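Local structure of bile salt hydrolase/transferase (Clostridium perfringens, 2RG2) at residues F15-D20 with G76-N81; L54-I59 with F66-N71. The protein hydrolyses the amide bond of glycine- and taurine-conjugated bile salts, releasing free bile acids and the amino acid, and can also act as a bile acid amine N-acyltransferase. The protein carries 1 engineered substitution. All coordinates share one frame; numbering follows the deposited sequence.

Overall arrangement
Both contacts are buried, but they join the fold in different ways. Interaction 1 sets strand 13-21 of one antiparallel sheet over strand 76-81 of a second, and its chemistry is apolar side-chain packing. Interaction 2 lies within that second sheet, where strand 53-60 pairs with residues 66-71 through four backbone hydrogen bonds and a beta bulge. Their centres are about 10 Å apart; interaction 1 lies about 2 Å from the centre of the chain and interaction 2 about 11 Å. Residues 66-71 join them: Cys77 N lies 2.9 Å from Gly69 O, a probable hydrogen bond, and the engineered Leu17 packs its CD2 3.5 Å from Asp68 CG.

Interaction 1 of 2, residues F15-D20 with G76-N81; sequences FGLNMD and GCAGLN. Engineered in segment 15-20: Leu17 (natural residue Arg). With EDO (1,2-ethanediol), chain E.
Phe15 reaches from strand 13-21 down to the backbone of Gly76, Cys77 and Ala78. Its CG stands anti to the backbone N (chi1 172°), and CB heads for the other strand, which carries the ring across the gap. From there CD2 comes 4.0 Å from Gly76 CA, CE2 lies 3.5 Å from Cys77 N, and CZ ends 3.9 Å from Ala78 CB. The peptide joining Cys77 to Ala78 meets the ring at its edge, with Cys77 C and Ala78 N near the ring plane, whereas Cys77 N approaches obliquely. Gly76 has no side chain to compete for the space that CD2 occupies.

Farther along, the engineered Leu17 (arginine in the natural protein) and Leu80 meet tip to tip, Leu17 CD1 being 3.8 Å from Leu80 CG; the same methyl packs 4.1 Å from Ala78 CB. Met19, bent at both chi2 and chi3, brings CE to within 3.4 Å of O1 of an ethanediol, probably from the crystallisation liquor. That hydroxyl donates a 2.8 Å hydrogen bond to Gly79 O.

The strands run in nearly the same direction, at 18°, with 7.3 Å between axes at closest approach, a spacing for face-to-face packing rather than pairing. Leu17 occupies a deoxycholate-binding position and Asn81 belongs to the taurine site; the contact probably borders the substrate pocket. Such packing of two antiparallel sheets is characteristic of the alpha-beta-beta-alpha sandwich of Ntn hydrolases.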
ATOM      1  N   PHE A  15      11.731 -27.654  -6.873  1.00 10.94           N
ATOM      2  CA  PHE A  15      10.519 -27.179  -7.510  1.00 11.09           C
ATOM      3  C   PHE A  15       9.304 -27.680  -6.750  1.00 11.19           C
ATOM      4  O   PHE A  15       9.235 -28.863  -6.392  1.00 11.52           O
ATOM      5  CB  PHE A  15      10.441 -27.668  -8.969  1.00 11.24           C
ATOM      6  CG  PHE A  15       9.117 -27.380  -9.622  1.00 13.41           C
ATOM      7  CD1 PHE A  15       8.739 -26.069  -9.921  1.00 14.51           C
ATOM      8  CD2 PHE A  15       8.231 -28.414  -9.920  1.00 13.99           C
ATOM      9  CE1 PHE A  15       7.490 -25.791 -10.510  1.00 15.94           C
ATOM     10  CE2 PHE A  15       6.988 -28.153 -10.515  1.00 15.43           C
ATOM     11  CZ  PHE A  15       6.616 -26.836 -10.815  1.00 14.53           C
ATOM     12  N   GLY A  16       8.345 -26.797  -6.475  1.00 11.00           N
ATOM     13  CA  GLY A  16       7.141 -27.241  -5.751  1.00 11.25           C
ATOM     14  C   GLY A  16       6.155 -26.123  -5.556  1.00 12.10           C
ATOM     15  O   GLY A  16       6.232 -25.107  -6.232  1.00 12.00           O
ATOM     16  N   LEU A  17       5.213 -26.311  -4.646  1.00 12.88           N
ATOM     17  CA  LEU A  17       4.202 -25.272  -4.430  1.00 13.25           C
ATOM     18  C   LEU A  17       3.550 -25.356  -3.069  1.00 13.56           C
ATOM     19  O   LEU A  17       3.565 -26.424  -2.419  1.00 12.81           O
ATOM     20  CB  LEU A  17       3.127 -25.358  -5.505  1.00 13.40           C
ATOM     21  CG  LEU A  17       1.970 -26.349  -5.382  1.00 14.13           C
ATOM     22  CD1 LEU A  17       0.970 -26.069  -6.489  1.00 15.16           C
ATOM     23  CD2 LEU A  17       2.459 -27.782  -5.472  1.00 17.42           C
ATOM     24  N   ASN A  18       3.005 -24.216  -2.654  1.00 13.19           N
ATOM     25  CA  ASN A  18       1.959 -24.143  -1.636  1.00 14.08           C
ATOM     26  C   ASN A  18       0.650 -24.469  -2.305  1.00 15.00           C
ATOM     27  O   ASN A  18       0.261 -23.774  -3.262  1.00 14.10           O
ATOM     28  CB  ASN A  18       1.791 -22.709  -1.144  1.00 14.61           C
ATOM     29  CG  ASN A  18       2.788 -22.313  -0.087  1.00 15.33           C
ATOM     30  OD1 ASN A  18       3.518 -23.144   0.449  1.00 15.78           O
ATOM     31  ND2 ASN A  18       2.804 -21.009   0.241  1.00 13.33           N
ATOM     32  N   MET A  19      -0.044 -25.477  -1.790  1.00 15.26           N
ATOM     33  CA  MET A  19      -1.363 -25.851  -2.289  1.00 17.65           C
ATOM     34  C   MET A  19      -2.356 -25.252  -1.325  1.00 18.03           C
ATOM     35  O   MET A  19      -2.449 -25.694  -0.180  1.00 17.54           O
ATOM     36  CB  MET A  19      -1.504 -27.377  -2.356  1.00 17.72           C
ATOM     37  CG  MET A  19      -2.903 -27.866  -2.729  1.00 21.09           C
ATOM     38  SD  MET A  19      -3.391 -27.325  -4.389  1.00 28.67           S
ATOM     39  CE  MET A  19      -2.259 -28.249  -5.396  1.00 25.41           C
ATOM     40  N   ASP A  20      -3.050 -24.215  -1.796  1.00 19.31           N
ATOM     41  CA  ASP A  20      -3.893 -23.360  -0.968  1.00 20.34           C
ATOM     42  C   ASP A  20      -5.324 -23.640  -1.334  1.00 21.34           C
ATOM     43  O   ASP A  20      -5.767 -23.289  -2.440  1.00 20.31           O
ATOM     44  CB  ASP A  20      -3.621 -21.875  -1.254  1.00 20.52           C
ATOM     45  CG  ASP A  20      -2.206 -21.455  -0.923  1.00 21.70           C
ATOM     46  OD1 ASP A  20      -1.513 -22.202  -0.204  1.00 19.95           O
ATOM     47  OD2 ASP A  20      -1.799 -20.356  -1.377  1.00 23.24           O
ATOM     48  N   GLY A  76       9.596 -31.846 -13.317  1.00 11.64           N
ATOM     49  CA  GLY A  76       8.496 -31.558 -12.385  1.00 12.11           C
ATOM     50  C   GLY A  76       7.369 -30.767 -13.012  1.00 12.58           C
ATOM     51  O   GLY A  76       7.587 -29.979 -13.938  1.00 11.97           O
ATOM     52  N   CYS A  77       6.157 -30.967 -12.497  1.00 12.77           N
ATOM     53  CA  CYS A  77       4.979 -30.270 -12.992  1.00 13.39           C
ATOM     54  C   CYS A  77       4.017 -30.020 -11.838  1.00 13.10           C
ATOM     55  O   CYS A  77       3.884 -30.859 -10.950  1.00 12.09           O
ATOM     56  CB  CYS A  77       4.299 -31.119 -14.076  1.00 13.40           C
ATOM     57  SG  CYS A  77       2.955 -30.340 -14.917  1.00 15.03           S
ATOM     58  N   ALA A  78       3.396 -28.843 -11.817  1.00 12.90           N
ATOM     59  CA  ALA A  78       2.375 -28.559 -10.813  1.00 13.53           C
ATOM     60  C   ALA A  78       1.215 -27.829 -11.438  1.00 12.98           C
ATOM     61  O   ALA A  78       1.424 -26.957 -12.274  1.00 13.32           O
ATOM     62  CB  ALA A  78       2.971 -27.719  -9.641  1.00 13.58           C
ATOM     63  N   GLY A  79      -0.010 -28.188 -11.042  1.00 13.35           N
ATOM     64  CA  GLY A  79      -1.197 -27.447 -11.455  1.00 13.50           C
ATOM     65  C   GLY A  79      -1.653 -26.477 -10.367  1.00 14.89           C
ATOM     66  O   GLY A  79      -1.674 -26.829  -9.181  1.00 15.44           O
ATOM     67  N   LEU A  80      -1.992 -25.259 -10.769  1.00 14.71           N
ATOM     68  CA  LEU A  80      -2.420 -24.190  -9.842  1.00 15.62           C
ATOM     69  C   LEU A  80      -3.737 -23.594 -10.366  1.00 16.71           C
ATOM     70  O   LEU A  80      -3.974 -23.594 -11.569  1.00 16.06           O
ATOM     71  CB  LEU A  80      -1.337 -23.087  -9.740  1.00 15.19           C
ATOM     72  CG  LEU A  80       0.010 -23.425  -9.069  1.00 14.47           C
ATOM     73  CD1 LEU A  80       0.897 -24.296  -9.981  1.00 15.50           C
ATOM     74  CD2 LEU A  80       0.779 -22.155  -8.691  1.00 14.86           C
ATOM     75  N   ASN A  81      -4.593 -23.082  -9.472  1.00 17.72           N
ATOM     76  CA  ASN A  81      -5.896 -22.525  -9.885  1.00 19.29           C
ATOM     77  C   ASN A  81      -5.727 -21.389 -10.905  1.00 19.38           C
ATOM     78  O   ASN A  81      -4.788 -20.593 -10.808  1.00 18.76           O
ATOM     79  CB  ASN A  81      -6.672 -22.039  -8.640  1.00 20.51           C
ATOM     80  CG  ASN A  81      -8.172 -21.882  -8.889  1.00 23.72           C
ATOM     81  OD1 ASN A  81      -8.796 -22.678  -9.611  1.00 28.94           O
ATOM     82  ND2 ASN A  81      -8.768 -20.856  -8.261  1.00 27.36           N
TER
HETATM   83  C1  EDO E 333      -4.681 -29.172  -8.196  0.50 23.70           C
HETATM   84  O1  EDO E 333      -4.103 -27.867  -8.167  0.50 25.24           O
HETATM   85  C2  EDO E 333      -4.558 -29.753  -9.596  0.50 23.20           C
HETATM   86  O2  EDO E 333      -3.205 -29.659 -10.053  0.50 21.27           O

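Interaction 2 of 2, residues L54-I59 with F66-N71; sequences LGMGTI and FADGMN. With EDO (1,2-ethanediol), chain G; EDO (1,2-ethanediol), chain F; EDO (1,2-ethanediol), chain E.
A classic beta bulge interrupts the antiparallel pairing of strand 53-60 with residues 66-71, in one of the sheets of this Ntn hydrolase. Opposite the single residue Met56 stand two, Ala67 and Asp68, so the pairing slips by one residue before Gly57 meets Phe66. Regular pairing holds at Leu54 and Met70, a hydrogen-bonded pair: Leu54 N donates to Met70 O at 2.9 Å and 166°, and Met70 N returns a bond to Leu54 O. At the bulge Met56 uses both backbone groups. Met56 N donates to Asp68 O over 2.9 Å, though bent to 139° at the hydrogen, while Met56 O accepts from Ala67 N at 2.8 Å, with the donor in the carbonyl plane.

Gly55 and Gly69 form a non-hydrogen-bonded pair with CA atoms only 3.7 Å apart, an approach made possible by the lack of side chains. Gly55 CA also makes a CA-H...O contact with Asp68 O. Phe66 turns its ring across Gly55 (chi1 -67°), setting CE2 3.6 Å from Gly55 N with Gly55 C in plane at the ring edge, and beyond it touches Ile30 and Ile32 of the neighbouring strand 28-32.

Leu54 and Met70 share a sheet face with Met56 and Asp68, and both of the first pair touch Met303. The Asp68 carboxylate is held by the hydroxyls of Tyr277, Tyr288 and Ser279, beside the engineered Leu17, which stands at a deoxycholate-binding position. Asp68 OD1 also rests 3.6 Å from Met56 CB.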
ATOM      1  N   LEU A  54       6.357 -39.653  -9.172  1.00 11.84           N
ATOM      2  CA  LEU A  54       6.088 -39.534  -7.739  1.00 11.32           C
ATOM      3  C   LEU A  54       5.482 -38.169  -7.469  1.00 11.96           C
ATOM      4  O   LEU A  54       6.045 -37.165  -7.903  1.00 12.03           O
ATOM      5  CB  LEU A  54       7.384 -39.708  -6.935  1.00 11.76           C
ATOM      6  CG  LEU A  54       7.318 -39.479  -5.405  1.00 10.89           C
ATOM      7  CD1 LEU A  54       6.369 -40.494  -4.778  1.00 12.01           C
ATOM      8  CD2 LEU A  54       8.719 -39.572  -4.802  1.00 10.55           C
ATOM      9  N   GLY A  55       4.332 -38.114  -6.795  1.00 12.20           N
ATOM     10  CA  GLY A  55       3.709 -36.808  -6.525  1.00 12.98           C
ATOM     11  C   GLY A  55       2.502 -36.902  -5.622  1.00 13.86           C
ATOM     12  O   GLY A  55       2.176 -37.988  -5.138  1.00 14.40           O
ATOM     13  N   MET A  56       1.847 -35.765  -5.394  1.00 12.90           N
ATOM     14  CA  MET A  56       0.625 -35.705  -4.615  1.00 13.83           C
ATOM     15  C   MET A  56      -0.579 -35.802  -5.526  1.00 14.68           C
ATOM     16  O   MET A  56      -0.674 -35.091  -6.525  1.00 15.27           O
ATOM     17  CB  MET A  56       0.546 -34.373  -3.840  1.00 13.57           C
ATOM     18  CG  MET A  56      -0.582 -34.339  -2.778  1.00 13.41           C
ATOM     19  SD  MET A  56      -0.189 -35.253  -1.286  1.00 14.72           S
ATOM     20  CE  MET A  56       0.954 -34.130  -0.446  1.00 14.53           C
ATOM     21  N   GLY A  57      -1.523 -36.656  -5.165  1.00 15.40           N
ATOM     22  CA  GLY A  57      -2.730 -36.779  -5.952  1.00 17.05           C
ATOM     23  C   GLY A  57      -3.781 -37.643  -5.298  1.00 18.36           C
ATOM     24  O   GLY A  57      -3.781 -37.846  -4.090  1.00 18.24           O
ATOM     25  N   THR A  58      -4.686 -38.144  -6.125  1.00 20.13           N
ATOM     26  CA  THR A  58      -5.745 -39.005  -5.661  1.00 22.42           C
ATOM     27  C   THR A  58      -5.990 -40.080  -6.707  1.00 23.45           C
ATOM     28  O   THR A  58      -5.724 -39.886  -7.896  1.00 22.66           O
ATOM     29  CB  THR A  58      -7.032 -38.206  -5.357  1.00 22.70           C
ATOM     30  OG1 THR A  58      -8.046 -39.094  -4.868  1.00 26.44           O
ATOM     31  CG2 THR A  58      -7.547 -37.519  -6.591  1.00 24.20           C
ATOM     32  N   ILE A  59      -6.493 -41.217  -6.246  1.00 24.82           N
ATOM     33  CA  ILE A  59      -6.782 -42.322  -7.137  1.00 26.68           C
ATOM     34  C   ILE A  59      -8.293 -42.509  -7.243  1.00 28.09           C
ATOM     35  O   ILE A  59      -8.978 -42.685  -6.228  1.00 28.12           O
ATOM     36  CB  ILE A  59      -6.053 -43.596  -6.686  1.00 26.76           C
ATOM     37  CG1 ILE A  59      -4.533 -43.391  -6.802  1.00 26.76           C
ATOM     38  CG2 ILE A  59      -6.485 -44.780  -7.538  1.00 27.99           C
ATOM     39  CD1 ILE A  59      -3.699 -44.439  -6.121  1.00 26.86           C
ATOM     40  N   PHE A  66      -2.817 -36.435 -10.515  1.00 18.71           N
ATOM     41  CA  PHE A  66      -1.898 -35.655  -9.674  1.00 16.72           C
ATOM     42  C   PHE A  66      -2.212 -34.167  -9.641  1.00 15.76           C
ATOM     43  O   PHE A  66      -2.675 -33.591 -10.637  1.00 15.38           O
ATOM     44  CB  PHE A  66      -0.462 -35.828 -10.162  1.00 16.19           C
ATOM     45  CG  PHE A  66       0.081 -37.222  -9.981  1.00 16.45           C
ATOM     46  CD1 PHE A  66      -0.128 -38.203 -10.965  1.00 16.20           C
ATOM     47  CD2 PHE A  66       0.841 -37.542  -8.871  1.00 14.25           C
ATOM     48  CE1 PHE A  66       0.399 -39.507 -10.807  1.00 15.69           C
ATOM     49  CE2 PHE A  66       1.368 -38.847  -8.702  1.00 13.38           C
ATOM     50  CZ  PHE A  66       1.145 -39.815  -9.680  1.00 15.00           C
ATOM     51  N   ALA A  67      -1.931 -33.558  -8.486  1.00 14.99           N
ATOM     52  CA  ALA A  67      -1.928 -32.111  -8.322  1.00 14.16           C
ATOM     53  C   ALA A  67      -0.527 -31.568  -8.674  1.00 13.75           C
ATOM     54  O   ALA A  67      -0.406 -30.515  -9.279  1.00 14.26           O
ATOM     55  CB  ALA A  67      -2.293 -31.736  -6.880  1.00 14.91           C
ATOM     56  N   ASP A  68       0.517 -32.303  -8.289  1.00 13.35           N
ATOM     57  CA  ASP A  68       1.909 -31.911  -8.520  1.00 12.97           C
ATOM     58  C   ASP A  68       2.807 -33.126  -8.365  1.00 13.47           C
ATOM     59  O   ASP A  68       2.489 -34.041  -7.605  1.00 13.33           O
ATOM     60  CB  ASP A  68       2.355 -30.817  -7.538  1.00 12.07           C
ATOM     61  CG  ASP A  68       2.164 -31.218  -6.081  1.00 14.82           C
ATOM     62  OD1 ASP A  68       0.993 -31.339  -5.641  1.00 13.86           O
ATOM     63  OD2 ASP A  68       3.186 -31.356  -5.377  1.00 16.93           O
ATOM     64  N   GLY A  69       3.927 -33.147  -9.080  1.00 12.63           N
ATOM     65  CA  GLY A  69       4.754 -34.339  -9.080  1.00 12.62           C
ATOM     66  C   GLY A  69       6.002 -34.217  -9.920  1.00 12.97           C
ATOM     67  O   GLY A  69       6.234 -33.189 -10.590  1.00 12.77           O
ATOM     68  N   MET A  70       6.801 -35.279  -9.887  1.00 12.82           N
ATOM     69  CA  MET A  70       8.070 -35.323 -10.582  1.00 14.15           C
ATOM     70  C   MET A  70       8.242 -36.703 -11.187  1.00 14.16           C
ATOM     71  O   MET A  70       7.516 -37.646 -10.835  1.00 13.10           O
ATOM     72  CB  MET A  70       9.214 -35.103  -9.588  1.00 14.64           C
ATOM     73  CG  MET A  70       9.281 -36.184  -8.470  1.00 13.81           C
ATOM     74  SD  MET A  70      10.322 -35.793  -7.010  1.00 18.48           S
ATOM     75  CE  MET A  70      11.702 -35.234  -7.901  1.00 11.60           C
ATOM     76  N   ASN A  71       9.216 -36.818 -12.081  1.00 13.51           N
ATOM     77  CA  ASN A  71       9.570 -38.124 -12.598  1.00 13.65           C
ATOM     78  C   ASN A  71      11.043 -38.442 -12.395  1.00 13.65           C
ATOM     79  O   ASN A  71      11.821 -37.608 -11.920  1.00 13.80           O
ATOM     80  CB  ASN A  71       9.070 -38.314 -14.054  1.00 13.45           C
ATOM     81  CG  ASN A  71       9.861 -37.510 -15.085  1.00 12.10           C
ATOM     82  OD1 ASN A  71      10.988 -37.077 -14.838  1.00 13.32           O
ATOM     83  ND2 ASN A  71       9.274 -37.355 -16.274  1.00 13.02           N
TER
HETATM   84  C1  EDO G 335      -6.730 -42.206  -3.161  0.50 32.70           C
HETATM   85  O1  EDO G 335      -7.781 -41.479  -3.799  0.50 34.62           O
HETATM   86  C2  EDO G 335      -5.578 -41.267  -2.838  0.50 33.35           C
HETATM   87  O2  EDO G 335      -4.355 -41.858  -3.291  0.50 33.66           O
HETATM   88  C1  EDO F 334      -5.891 -32.758  -7.807  0.50 23.66           C
HETATM   89  O1  EDO F 334      -5.378 -32.817  -9.143  0.50 26.80           O
HETATM   90  C2  EDO F 334      -6.073 -34.177  -7.282  0.50 23.73           C
HETATM   91  O2  EDO F 334      -5.255 -35.060  -8.051  0.50 21.41           O
HETATM   92  C1  EDO E 333      -4.681 -29.172  -8.196  0.50 23.70           C
HETATM   93  O1  EDO E 333      -4.103 -27.867  -8.167  0.50 25.24           O
HETATM   94  C2  EDO E 333      -4.558 -29.753  -9.596  0.50 23.20           C
HETATM   95  O2  EDO E 333      -3.205 -29.659 -10.053  0.50 21.27           O